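Local coordinates for protein Alpha/beta hydrolase (Legionella pneumophila subsp. pneumophila str. Philadelphia 1, PDB 4EZI) that is an uncharacterised alpha/beta-hydrolase-fold protein that may act as a lipase on triacylglycerols, at residues H301-P306 against F333-D338; A193-S198 against V363-Q368; E204-F209 against D320-G325; D161-A166 against P187-S192. All coordinates share one frame; numbering follows the deposited sequence. Where two conformers were deposited one is given.

Two of the four contacts lie on the central sheet of an alpha/beta-hydrolase fold, and two join helices and loops beside it. Interactions 2 and 4, with centres about 12 Å apart, meet on the neighbouring strands 162-168 and 193-197, where the backbone of L165 bonds those of A193 and A195. Interactions 1 and 3 share helix 323-334, one at each of its ends, and their centres lie about 19 Å apart. Along the chain interaction 4 closes first; interaction 2 then spans the rest, enclosing both interaction 1 and interaction 3, whose segments alternate. Interactions 2 and 3 touch beyond the end of strand 193-197, where S198 O packs on V321 CG2.

Interaction 1 of 4, residues H301-P306 against F333-D338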
loop_
_atom_site.group_PDB
_atom_site.type_symbol
_atom_site.label_atom_id
_atom_site.label_comp_id
_atom_site.label_asym_id
_atom_site.label_seq_id
_atom_site.Cartn_x
_atom_site.Cartn_y
_atom_site.Cartn_z
ATOM N N HIS A 301 1.511 14.355 0.374
ATOM C CA HIS A 301 1.731 13.997 1.773
ATOM C C HIS A 301 3.203 13.737 2.030
ATOM O O HIS A 301 3.604 12.671 2.452
ATOM C CB HIS A 301 0.868 12.789 2.143
ATOM C CG HIS A 301 -0.597 13.068 2.037
ATOM N ND1 HIS A 301 -1.335 13.578 3.083
ATOM C CD2 HIS A 301 -1.461 12.925 1.000
ATOM C CE1 HIS A 301 -2.586 13.750 2.693
ATOM N NE2 HIS A 301 -2.681 13.384 1.426
ATOM N N TYR A 302 4.014 14.743 1.770
ATOM C CA TYR A 302 5.437 14.620 1.980
ATOM C C TYR A 302 5.987 15.826 2.729
ATOM O O TYR A 302 7.184 16.078 2.667
ATOM C CB TYR A 302 6.165 14.394 0.653
ATOM C CG TYR A 302 5.810 15.402 -0.413
ATOM C CD1 TYR A 302 6.462 16.611 -0.465
ATOM C CD2 TYR A 302 4.802 15.155 -1.356
ATOM C CE1 TYR A 302 6.132 17.580 -1.415
ATOM C CE2 TYR A 302 4.471 16.119 -2.317
ATOM C CZ TYR A 302 5.141 17.325 -2.334
ATOM O OH TYR A 302 4.828 18.299 -3.272
ATOM N N ASP A 303 5.119 16.510 3.468
ATOM C CA ASP A 303 5.507 17.718 4.196
ATOM C C ASP A 303 4.950 17.724 5.608
ATOM O O ASP A 303 4.258 18.655 6.030
ATOM C CB ASP A 303 5.024 18.952 3.429
ATOM C CG ASP A 303 5.634 20.250 3.954
ATOM O OD1 ASP A 303 6.769 20.225 4.493
ATOM O OD2 ASP A 303 4.968 21.304 3.804
ATOM N N PHE A 304 5.255 16.668 6.348
ATOM C CA PHE A 304 4.931 16.565 7.759
ATOM C C PHE A 304 6.163 16.052 8.486
ATOM O O PHE A 304 7.059 15.470 7.885
ATOM C CB PHE A 304 3.730 15.651 8.006
ATOM C CG PHE A 304 3.943 14.205 7.606
ATOM C CD1 PHE A 304 3.660 13.789 6.316
ATOM C CD2 PHE A 304 4.409 13.270 8.530
ATOM C CE1 PHE A 304 3.848 12.454 5.949
ATOM C CE2 PHE A 304 4.593 11.942 8.161
ATOM C CZ PHE A 304 4.299 11.538 6.877
ATOM N N LYS A 305 6.219 16.323 9.788
ATOM C CA LYS A 305 7.324 15.877 10.604
ATOM C C LYS A 305 7.225 14.382 10.881
ATOM O O LYS A 305 6.256 13.939 11.510
ATOM C CB LYS A 305 7.347 16.647 11.925
ATOM C CG LYS A 305 8.528 16.277 12.828
ATOM C CD LYS A 305 8.516 17.065 14.134
ATOM C CE LYS A 305 9.710 16.701 15.001
ATOM N NZ LYS A 305 9.541 17.176 16.414
ATOM N N PRO A 306 8.232 13.613 10.443
ATOM C CA PRO A 306 8.196 12.181 10.768
ATOM C C PRO A 306 8.469 11.971 12.245
ATOM O O PRO A 306 9.294 12.685 12.844
ATOM C CB PRO A 306 9.335 11.601 9.948
ATOM C CG PRO A 306 9.697 12.607 8.959
ATOM C CD PRO A 306 9.336 13.933 9.525
ATOM N N PHE A 333 11.083 15.960 3.685
ATOM C CA PHE A 333 11.086 15.375 5.007
ATOM C C PHE A 333 12.345 15.741 5.808
ATOM O O PHE A 333 12.302 15.853 7.030
ATOM C CB PHE A 333 10.985 13.857 4.925
ATOM C CG PHE A 333 9.592 13.338 4.629
ATOM C CD1 PHE A 333 8.547 13.610 5.498
ATOM C CD2 PHE A 333 9.344 12.549 3.506
ATOM C CE1 PHE A 333 7.277 13.106 5.271
ATOM C CE2 PHE A 333 8.057 12.038 3.288
ATOM C CZ PHE A 333 7.030 12.311 4.168
ATOM N N ARG A 334 13.464 15.888 5.110
ATOM C CA ARG A 334 14.721 16.279 5.755
ATOM C C ARG A 334 14.671 17.656 6.406
ATOM O O ARG A 334 15.500 17.932 7.284
ATOM C CB ARG A 334 15.886 16.211 4.770
ATOM C CG ARG A 334 16.293 14.803 4.394
ATOM C CD ARG A 334 17.119 14.120 5.460
ATOM N NE ARG A 334 18.446 14.716 5.555
ATOM C CZ ARG A 334 19.440 14.207 6.279
ATOM N NH1 ARG A 334 19.274 13.075 6.956
ATOM N NH2 ARG A 334 20.605 14.827 6.321
ATOM N N LYS A 335 13.707 18.510 6.033
ATOM C CA LYS A 335 13.518 19.793 6.741
ATOM C C LYS A 335 13.183 19.569 8.214
ATOM O O LYS A 335 13.427 20.438 9.041
ATOM C CB LYS A 335 12.389 20.627 6.134
ATOM C CG LYS A 335 12.561 21.069 4.709
ATOM C CD LYS A 335 11.503 22.123 4.310
ATOM C CE LYS A 335 10.044 21.776 4.680
ATOM N NZ LYS A 335 9.525 20.538 4.024
ATOM N N TYR A 336 12.604 18.411 8.539
ATOM C CA TYR A 336 12.007 18.148 9.846
ATOM C C TYR A 336 12.808 17.178 10.697
ATOM O O TYR A 336 12.661 17.177 11.921
ATOM C CB TYR A 336 10.610 17.553 9.675
ATOM C CG TYR A 336 9.656 18.450 8.962
ATOM C CD1 TYR A 336 9.159 19.590 9.565
ATOM C CD2 TYR A 336 9.265 18.179 7.660
ATOM C CE1 TYR A 336 8.282 20.431 8.892
ATOM C CE2 TYR A 336 8.394 18.996 6.989
ATOM C CZ TYR A 336 7.899 20.119 7.609
ATOM O OH TYR A 336 7.033 20.958 6.957
ATOM N N SER A 337 13.619 16.333 10.067
ATOM C CA SER A 337 14.330 15.274 10.776
ATOM C C SER A 337 15.571 14.817 10.025
ATOM O O SER A 337 15.575 14.737 8.784
ATOM C CB SER A 337 13.401 14.065 11.010
ATOM O OG SER A 337 14.097 12.984 11.616
ATOM N N ASP A 338 16.614 14.479 10.785
ATOM C CA ASP A 338 17.819 13.860 10.254
ATOM C C ASP A 338 17.660 12.345 10.064
ATOM O O ASP A 338 18.471 11.727 9.402
ATOM C CB ASP A 338 19.018 14.107 11.188
ATOM C CG ASP A 338 19.504 15.552 11.169
ATOM O OD1 ASP A 338 19.161 16.327 10.241
ATOM O OD2 ASP A 338 20.260 15.910 12.109
#
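The ring of F333 drives its edge into the face of F304: CE1 of F333 lies 3.6 Å from CE1 of F304, and the two planes stand at 85° in a T-shaped pair. F333 has further neighbours within 301-306. The carbonyl O of Y302 sits over the centre of one face, the carbonyl O of F304 approaches the edge in the ring plane at 3.4 Å from CD1 of F333, and P306 CG packs against that same CD1 at 3.8 Å. In F304, CG lies between the backbone N and carbonyl carbon (chi1 63°), and although CB points away from the helix end, the end of the ring comes nearer to F333. Beside this apolar cluster, Y336 lays its ring against the backbone of F304 and K305, while its CB meets P306 CD.

OD1 of D303 carries the polar grip. It accepts from Y336 OH at 2.6 Å and forms a salt bridge with K335 NZ at 2.8 Å; the two donors arrive from opposite faces of the carboxylate plane, both well out of it, the hydroxyl more so. K335 bends at chi3 and chi4, and its ammonium is also held by the carbonyl O of S332. Further out, S332 OG bonds the carbonyl O of Y302. The contact joins the loop before strand 310-314 to the end of helix 323-334, and helix 170-185 packs on F304 and P306. With a cation and a hydroxyl gripping one oxygen, D303 is expected to remain ionised, and its charge would in turn polarise the phenol O-H of Y336.

Interaction 2 of 4, residues A193-S198 against V363-Q368; sequences AVAPGS and VDFFKQ
The methyl of A193 touches both aromatic rings of the helix: its CB lies 3.7 Å from CD1 of F366 and 3.9 Å from CE2 of F365. That methyl points to the helix, where the two phenylalanines are consecutive in sequence. F365 CG is anti to the backbone N (chi1 -169°), whereas F366 CG is anti to the carbonyl carbon (chi1 -64°); the CG atoms leave in different directions, and the rings end side by side across the strand. V194 turns its side chain the other way, onto helix 170-185, and meets the phenylalanines through its backbone: the carbonyl O stands 3.6 Å from CE2 of F365, and the amide N approaches F366 near the plane of the ring.

Here the layering of an alpha/beta hydrolase is plain. Strand 193-197 lies inside the sheet, and helix 355-370 covers one side of it, running nearly antiparallel to the strand at 169°, with the axes of the short segments 8.5 Å apart at closest approach. Small residues on this face let the bulky rings come down close to the backbone.

A195 repeats the pattern of A193, its CB meeting CE1 of F366 at 3.9 Å and CD2 of F365 at 4.1 Å. Its carbonyl O takes a hydrogen bond from Q362 NE2, one turn before F366 in helix 355-370, while the ring of F366 goes on to meet that of Y164 on the adjacent strand.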
loop_
_atom_site.group_PDB
_atom_site.type_symbol
_atom_site.label_atom_id
_atom_site.label_comp_id
_atom_site.label_asym_id
_atom_site.label_seq_id
_atom_site.Cartn_x
_atom_site.Cartn_y
_atom_site.Cartn_z
ATOM N N ALA A 193 9.697 2.434 12.890
ATOM C CA ALA A 193 10.374 2.663 11.612
ATOM C C ALA A 193 9.339 2.560 10.508
ATOM O O ALA A 193 8.363 1.811 10.618
ATOM C CB ALA A 193 11.473 1.662 11.361
ATOM N N VAL A 194 9.570 3.292 9.422
ATOM C CA VAL A 194 8.641 3.409 8.298
ATOM C C VAL A 194 9.460 3.311 7.004
ATOM O O VAL A 194 10.444 4.031 6.853
ATOM C CB VAL A 194 7.871 4.741 8.378
ATOM C CG1 VAL A 194 6.872 4.841 7.224
ATOM C CG2 VAL A 194 7.147 4.841 9.712
ATOM N N ALA A 195 9.029 2.475 6.059
ATOM C CA ALA A 195 9.781 2.267 4.831
ATOM C C ALA A 195 8.823 2.083 3.629
ATOM O O ALA A 195 8.573 0.968 3.175
ATOM C CB ALA A 195 10.728 1.077 4.957
ATOM N N PRO A 196 8.265 3.179 3.090
ATOM C CA PRO A 196 7.462 3.090 1.878
ATOM C C PRO A 196 8.325 2.700 0.694
ATOM O O PRO A 196 9.346 3.325 0.447
ATOM C CB PRO A 196 6.914 4.509 1.712
ATOM C CG PRO A 196 7.944 5.345 2.320
ATOM C CD PRO A 196 8.422 4.577 3.520
ATOM N N GLY A 197 7.863 1.702 -0.065
ATOM C CA GLY A 197 8.545 1.203 -1.231
ATOM C C GLY A 197 7.913 1.686 -2.518
ATOM O O GLY A 197 6.703 1.556 -2.723
ATOM N N SER A 198 8.742 2.274 -3.386
ATOM C CA SER A 198 8.345 2.711 -4.726
ATOM C C SER A 198 6.987 3.418 -4.721
ATOM O O SER A 198 6.091 3.082 -5.500
ATOM C CB SER A 198 8.362 1.530 -5.701
ATOM O OG SER A 198 9.679 0.989 -5.750
ATOM N N VAL A 363 12.907 -4.998 5.181
ATOM C CA VAL A 363 13.192 -5.902 6.304
ATOM C C VAL A 363 14.482 -5.504 7.033
ATOM O O VAL A 363 14.535 -5.441 8.251
ATOM C CB VAL A 363 13.282 -7.404 5.862
ATOM C CG1 VAL A 363 13.716 -8.306 7.059
ATOM C CG2 VAL A 363 11.968 -7.876 5.253
ATOM N N ASP A 364 15.518 -5.215 6.254
ATOM C CA ASP A 364 16.807 -4.846 6.838
ATOM C C ASP A 364 16.720 -3.539 7.634
ATOM O O ASP A 364 17.345 -3.399 8.689
ATOM C CB ASP A 364 17.871 -4.741 5.768
ATOM C CG ASP A 364 18.315 -6.080 5.229
ATOM O OD1 ASP A 364 18.087 -7.124 5.869
ATOM O OD2 ASP A 364 18.959 -6.072 4.156
ATOM N N PHE A 365 15.960 -2.578 7.128
ATOM C CA PHE A 365 15.738 -1.328 7.836
ATOM C C PHE A 365 15.030 -1.557 9.167
ATOM O O PHE A 365 15.443 -1.022 10.200
ATOM C CB PHE A 365 14.931 -0.385 6.955
ATOM C CG PHE A 365 14.834 1.030 7.448
ATOM C CD1 PHE A 365 15.955 1.840 7.523
ATOM C CD2 PHE A 365 13.613 1.565 7.815
ATOM C CE1 PHE A 365 15.850 3.165 7.928
ATOM C CE2 PHE A 365 13.498 2.870 8.242
ATOM C CZ PHE A 365 14.625 3.678 8.281
ATOM N N PHE A 366 13.998 -2.383 9.159
ATOM C CA PHE A 366 13.276 -2.673 10.381
ATOM C C PHE A 366 14.145 -3.403 11.394
ATOM O O PHE A 366 14.123 -3.094 12.593
ATOM C CB PHE A 366 12.001 -3.464 10.086
ATOM C CG PHE A 366 11.000 -2.693 9.262
ATOM C CD1 PHE A 366 11.053 -1.297 9.177
ATOM C CD2 PHE A 366 10.033 -3.364 8.532
ATOM C CE1 PHE A 366 10.142 -0.608 8.431
ATOM C CE2 PHE A 366 9.097 -2.659 7.774
ATOM C CZ PHE A 366 9.153 -1.282 7.721
ATOM N N LYS A 367 14.968 -4.317 10.921
ATOM C CA LYS A 367 15.884 -5.025 11.818
ATOM C C LYS A 367 16.862 -4.060 12.504
ATOM O O LYS A 367 17.175 -4.221 13.692
ATOM C CB LYS A 367 16.628 -6.116 11.066
ATOM C CG LYS A 367 15.764 -7.335 10.731
ATOM C CD LYS A 367 15.559 -8.208 11.968
ATOM C CE LYS A 367 14.401 -9.165 11.798
ATOM N NZ LYS A 367 14.106 -9.868 13.089
ATOM N N GLN A 368 17.319 -3.039 11.774
ATOM C CA GLN A 368 18.203 -2.032 12.332
ATOM C C GLN A 368 17.554 -1.358 13.525
ATOM O O GLN A 368 18.206 -1.149 14.546
ATOM C CB GLN A 368 18.582 -1.004 11.270
ATOM C CG GLN A 368 19.501 0.087 11.775
ATOM C CD GLN A 368 19.892 1.085 10.704
ATOM O OE1 GLN A 368 19.841 0.792 9.505
ATOM N NE2 GLN A 368 20.302 2.274 11.142
#

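Interaction 3 of 4, residues E204-F209 against D320-G325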
loop_
_atom_site.group_PDB
_atom_site.type_symbol
_atom_site.label_atom_id
_atom_site.label_comp_id
_atom_site.label_asym_id
_atom_site.label_seq_id
_atom_site.Cartn_x
_atom_site.Cartn_y
_atom_site.Cartn_z
ATOM N N GLU A 204 1.677 16.748 -9.277
ATOM C CA GLU A 204 2.188 17.161 -10.582
ATOM C C GLU A 204 3.235 16.170 -11.120
ATOM O O GLU A 204 3.225 15.792 -12.286
ATOM C CB GLU A 204 2.744 18.590 -10.522
ATOM C CG GLU A 204 3.223 19.113 -11.905
ATOM C CD GLU A 204 3.741 20.550 -11.879
ATOM O OE1 GLU A 204 3.932 21.119 -10.769
ATOM O OE2 GLU A 204 3.950 21.099 -12.994
ATOM N N GLU A 205 4.158 15.764 -10.260
ATOM C CA GLU A 205 5.224 14.848 -10.661
ATOM C C GLU A 205 4.647 13.520 -11.171
ATOM O O GLU A 205 5.068 12.986 -12.206
ATOM C CB GLU A 205 6.222 14.613 -9.518
ATOM C CG GLU A 205 7.064 15.854 -9.141
ATOM C CD GLU A 205 6.284 16.960 -8.396
ATOM O OE1 GLU A 205 5.201 16.717 -7.792
ATOM O OE2 GLU A 205 6.801 18.116 -8.395
ATOM N N THR A 206 3.705 12.976 -10.422
ATOM C CA THR A 206 3.134 11.701 -10.784
ATOM C C THR A 206 2.258 11.821 -12.035
ATOM O O THR A 206 2.346 10.983 -12.938
ATOM C CB THR A 206 2.389 11.072 -9.587
ATOM O OG1 THR A 206 3.300 10.904 -8.504
ATOM C CG2 THR A 206 1.812 9.697 -9.942
HETATM N N MSE A 207 1.408 12.842 -12.113
HETATM C CA MSE A 207 0.562 12.981 -13.297
HETATM C C MSE A 207 1.405 13.116 -14.549
HETATM O O MSE A 207 1.085 12.547 -15.592
HETATM C CB MSE A 207 -0.420 14.131 -13.192
HETATM C CG MSE A 207 -1.571 13.825 -12.273
HETATM SE SE MSE A 207 -2.656 12.315 -12.821
HETATM C CE MSE A 207 -1.997 11.039 -11.521
ATOM N N HIS A 208 2.428 13.956 -14.511
ATOM C CA HIS A 208 3.263 14.115 -15.705
ATOM C C HIS A 208 3.866 12.782 -16.116
ATOM O O HIS A 208 3.885 12.444 -17.300
ATOM C CB HIS A 208 4.273 15.221 -15.493
ATOM C CG HIS A 208 3.675 16.592 -15.581
ATOM N ND1 HIS A 208 4.449 17.726 -15.559
ATOM C CD2 HIS A 208 2.394 17.012 -15.725
ATOM C CE1 HIS A 208 3.669 18.791 -15.656
ATOM N NE2 HIS A 208 2.420 18.384 -15.768
ATOM N N PHE A 209 4.402 12.029 -15.153
ATOM C CA PHE A 209 5.108 10.809 -15.446
ATOM C C PHE A 209 4.152 9.755 -16.025
ATOM O O PHE A 209 4.471 9.093 -17.001
ATOM C CB PHE A 209 5.790 10.347 -14.170
ATOM C CG PHE A 209 6.830 9.300 -14.366
ATOM C CD1 PHE A 209 8.046 9.644 -14.924
ATOM C CD2 PHE A 209 6.616 7.998 -13.989
ATOM C CE1 PHE A 209 9.047 8.733 -15.056
ATOM C CE2 PHE A 209 7.608 7.073 -14.104
ATOM C CZ PHE A 209 8.841 7.441 -14.641
ATOM N N ASP A 320 6.966 3.235 -13.592
ATOM C CA ASP A 320 5.571 3.340 -13.128
ATOM C C ASP A 320 5.309 4.566 -12.271
ATOM O O ASP A 320 4.239 5.168 -12.391
ATOM C CB ASP A 320 5.156 2.133 -12.307
ATOM C CG ASP A 320 4.942 0.873 -13.113
ATOM O OD1 ASP A 320 5.610 0.668 -14.138
ATOM O OD2 ASP A 320 4.072 0.075 -12.693
ATOM N N VAL A 321 6.242 4.894 -11.380
ATOM C CA VAL A 321 6.165 6.068 -10.520
ATOM C C VAL A 321 7.518 6.790 -10.542
ATOM O O VAL A 321 8.561 6.139 -10.575
ATOM C CB VAL A 321 5.746 5.740 -9.071
ATOM C CG1 VAL A 321 4.326 5.162 -9.032
ATOM C CG2 VAL A 321 6.703 4.807 -8.480
ATOM N N PRO A 322 7.510 8.124 -10.538
ATOM C CA PRO A 322 8.730 8.865 -10.814
ATOM C C PRO A 322 9.679 8.877 -9.634
ATOM O O PRO A 322 9.330 9.329 -8.540
ATOM C CB PRO A 322 8.228 10.275 -11.114
ATOM C CG PRO A 322 6.948 10.387 -10.368
ATOM C CD PRO A 322 6.342 9.010 -10.432
ATOM N N TYR A 323 10.904 8.434 -9.852
ATOM C CA TYR A 323 11.917 8.490 -8.803
ATOM C C TYR A 323 12.177 9.928 -8.378
ATOM O O TYR A 323 12.499 10.181 -7.216
ATOM C CB TYR A 323 13.201 7.771 -9.226
ATOM C CG TYR A 323 14.057 7.447 -8.017
ATOM C CD1 TYR A 323 13.832 6.277 -7.301
ATOM C CD2 TYR A 323 15.032 8.304 -7.559
ATOM C CE1 TYR A 323 14.545 5.961 -6.190
ATOM C CE2 TYR A 323 15.765 7.993 -6.401
ATOM C CZ TYR A 323 15.503 6.813 -5.725
ATOM O OH TYR A 323 16.218 6.488 -4.595
ATOM N N ALA A 324 12.039 10.878 -9.310
ATOM C CA ALA A 324 12.164 12.294 -8.963
ATOM C C ALA A 324 11.198 12.697 -7.851
ATOM O O ALA A 324 11.488 13.596 -7.066
ATOM C CB ALA A 324 11.981 13.187 -10.192
ATOM N N GLY A 325 10.033 12.062 -7.788
ATOM C CA GLY A 325 9.112 12.339 -6.697
ATOM C C GLY A 325 9.678 11.903 -5.344
ATOM O O GLY A 325 9.552 12.605 -4.348
#
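P322 lies over one face of the F209 ring, its CA above the centre and its CB placed for a CH-pi contact, 3.9 Å from the centroid of that ring and 20° off the normal. The backbone N of D320 comes up to the rim in the ring plane, whereas V321 C approaches obliquely, 3.6 Å from F209 CE2. The phenyl ring therefore meets three successive residues of the loop, but only P322 with its face. CB of F209 already points toward the loop, and CG continues from it anti to the backbone N (chi1 -165°). The side chains of F209 and P322 run alongside each other, pointing opposite ways.

CG and CD of the same pyrrolidine also reach the preceding turn of helix 203-212. CG of P322 lies 3.7 Å from the carbonyl O of E205, and CD stands 4.1 Å from OG1 of T206, a hydroxyl already bonded to the carbonyl O of G202. Further along, the CA of G325 comes 6.1 Å from the CA of E205.

D320 turns its carboxylate elsewhere, to R217 and Y221, while its amide and that of V321 bond D318, the acid of a probable Ser-His-Asp triad. The contact thus docks helix 203-212, which follows strand 193-197, against the start of helix 323-334 and the loop after strand 310-314, with helix 218-233 covering the selenomethionine M207.

Interaction 4 of 4, residues D161-A166 against P187-S192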
loop_
_atom_site.group_PDB
_atom_site.type_symbol
_atom_site.label_atom_id
_atom_site.label_comp_id
_atom_site.label_asym_id
_atom_site.label_seq_id
_atom_site.Cartn_x
_atom_site.Cartn_y
_atom_site.Cartn_z
ATOM N N ASP A 161 6.163 -3.218 21.964
ATOM C CA ASP A 161 5.745 -1.912 21.456
ATOM C C ASP A 161 6.423 -1.547 20.131
ATOM O O ASP A 161 6.241 -0.432 19.626
ATOM C CB ASP A 161 5.924 -0.823 22.536
ATOM C CG ASP A 161 4.916 -0.967 23.696
ATOM O OD1 ASP A 161 3.716 -1.247 23.453
ATOM O OD2 ASP A 161 5.324 -0.787 24.865
ATOM N N LYS A 162 7.195 -2.464 19.557
ATOM C CA LYS A 162 7.816 -2.215 18.248
ATOM C C LYS A 162 6.732 -2.278 17.166
ATOM O O LYS A 162 5.950 -3.228 17.103
ATOM C CB LYS A 162 8.898 -3.238 17.929
ATOM C CG LYS A 162 10.139 -3.196 18.853
ATOM C CD LYS A 162 11.068 -2.041 18.528
ATOM C CE LYS A 162 12.360 -2.084 19.372
ATOM N NZ LYS A 162 13.271 -0.946 19.068
ATOM N N LEU A 163 6.710 -1.250 16.318
ATOM C CA LEU A 163 5.743 -1.114 15.242
ATOM C C LEU A 163 6.439 -0.602 13.990
ATOM O O LEU A 163 7.048 0.479 13.991
ATOM C CB LEU A 163 4.622 -0.165 15.656
ATOM C CG LEU A 163 3.576 0.175 14.597
ATOM C CD1 LEU A 163 2.829 -1.059 14.069
ATOM C CD2 LEU A 163 2.599 1.191 15.142
ATOM N N TYR A 164 6.340 -1.364 12.910
ATOM C CA TYR A 164 6.991 -1.043 11.653
ATOM C C TYR A 164 5.919 -0.882 10.567
ATOM O O TYR A 164 4.976 -1.665 10.536
ATOM C CB TYR A 164 7.953 -2.173 11.253
ATOM C CG TYR A 164 8.832 -2.677 12.380
ATOM C CD1 TYR A 164 9.936 -1.960 12.808
ATOM C CD2 TYR A 164 8.518 -3.849 13.052
ATOM C CE1 TYR A 164 10.736 -2.440 13.863
ATOM C CE2 TYR A 164 9.290 -4.329 14.079
ATOM C CZ TYR A 164 10.386 -3.613 14.505
ATOM O OH TYR A 164 11.177 -4.096 15.520
ATOM N N LEU A 165 6.077 0.091 9.672
ATOM C CA LEU A 165 5.080 0.327 8.622
ATOM C C LEU A 165 5.776 0.241 7.263
ATOM O O LEU A 165 6.737 0.967 7.027
ATOM C CB LEU A 165 4.438 1.712 8.777
ATOM C CG LEU A 165 3.925 2.110 10.167
ATOM C CD1 LEU A 165 3.405 3.548 10.099
ATOM C CD2 LEU A 165 2.889 1.157 10.733
ATOM N N ALA A 166 5.267 -0.587 6.352
ATOM C CA ALA A 166 5.842 -0.714 5.009
ATOM C C ALA A 166 4.730 -0.958 4.001
ATOM O O ALA A 166 3.641 -1.377 4.346
ATOM C CB ALA A 166 6.863 -1.843 4.937
ATOM N N PRO A 187 -0.931 10.324 18.625
ATOM C CA PRO A 187 0.465 10.703 18.932
ATOM C C PRO A 187 1.162 9.868 20.006
ATOM O O PRO A 187 2.390 9.811 20.016
ATOM C CB PRO A 187 0.354 12.171 19.374
ATOM C CG PRO A 187 -1.046 12.308 19.842
ATOM C CD PRO A 187 -1.855 11.428 18.919
ATOM N N ASP A 188 0.384 9.196 20.859
ATOM C CA ASP A 188 0.930 8.375 21.947
ATOM C C ASP A 188 1.157 6.915 21.558
ATOM O O ASP A 188 1.553 6.112 22.402
ATOM C CB ASP A 188 0.026 8.461 23.188
ATOM C CG ASP A 188 -0.043 9.872 23.774
ATOM O OD1 ASP A 188 0.952 10.626 23.671
ATOM O OD2 ASP A 188 -1.100 10.217 24.353
ATOM N N LEU A 189 0.941 6.571 20.287
ATOM C CA LEU A 189 1.268 5.231 19.808
ATOM C C LEU A 189 2.661 5.280 19.168
ATOM O O LEU A 189 2.831 5.872 18.112
ATOM C CB LEU A 189 0.235 4.765 18.783
ATOM C CG LEU A 189 0.524 3.382 18.195
ATOM C CD1 LEU A 189 0.456 2.287 19.271
ATOM C CD2 LEU A 189 -0.428 3.085 17.055
ATOM N N PRO A 190 3.666 4.624 19.771
ATOM C CA PRO A 190 5.007 4.711 19.180
ATOM C C PRO A 190 5.100 3.986 17.848
ATOM O O PRO A 190 4.521 2.906 17.697
ATOM C CB PRO A 190 5.929 4.037 20.217
ATOM C CG PRO A 190 5.125 3.904 21.460
ATOM C CD PRO A 190 3.677 3.970 21.091
ATOM N N VAL A 191 5.784 4.617 16.894
ATOM C CA VAL A 191 6.094 4.014 15.613
ATOM C C VAL A 191 7.616 3.877 15.574
ATOM O O VAL A 191 8.330 4.848 15.868
ATOM C CB VAL A 191 5.586 4.861 14.436
ATOM C CG1 VAL A 191 6.038 4.246 13.090
ATOM C CG2 VAL A 191 4.081 5.039 14.487
ATOM N N SER A 192 8.119 2.683 15.262
ATOM C CA SER A 192 9.558 2.369 15.332
ATOM C C SER A 192 10.315 2.666 14.044
ATOM O O SER A 192 11.460 3.084 14.086
ATOM C CB SER A 192 9.773 0.898 15.723
ATOM O OG SER A 192 9.016 0.552 16.870
HETATM O O HOH W 1 3.784 0.747 19.219
#
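S192 grips L163 twice. Its OG accepts a hydrogen bond from the amide N of L163 at 3.0 Å with an N-H...O angle of 166°, and its own N donates to the carbonyl O of L163 at 2.8 Å, lying in the plane of that carbonyl. The first bond is made possible by the serine's torsion: OG sits beside the backbone N and anti to the carbonyl carbon (chi1 -50°), which turns it toward the strand. Side chain and backbone of one residue thus satisfy both backbone polar atoms of another. A water adds a third link, donating to the carbonyl O of D161 at 2.8 Å and to that of P190 at 2.7 Å, so that the loop is also tied to D161, just ahead of the strand residues L163 and L165.

Outside this polar seam the contact is mostly apolar. L163 CD2 meets L189 CD2 at 4.1 Å, the two side chains crossing at about a right angle, and the same methyl lies against the carbonyl O of P190. L165 CD1 packs on CG1 of V191 at 4.0 Å, while S192 CB rests obliquely against the ring of Y164, which stacks in turn on Y111. Beneath these leucines lie helices 170-185 and 134-154: L165 and L189 both reach L182, and L163 reaches L145.

Strand 162-168, helix 170-185 and strand 193-197 form a beta-alpha-beta crossover of the alpha/beta-hydrolase fold, with a probable nucleophile elbow (G167, S169, G171) after the first strand. The S192-L163 bonds pin the returning loop beside that strand where the second parallel strand begins.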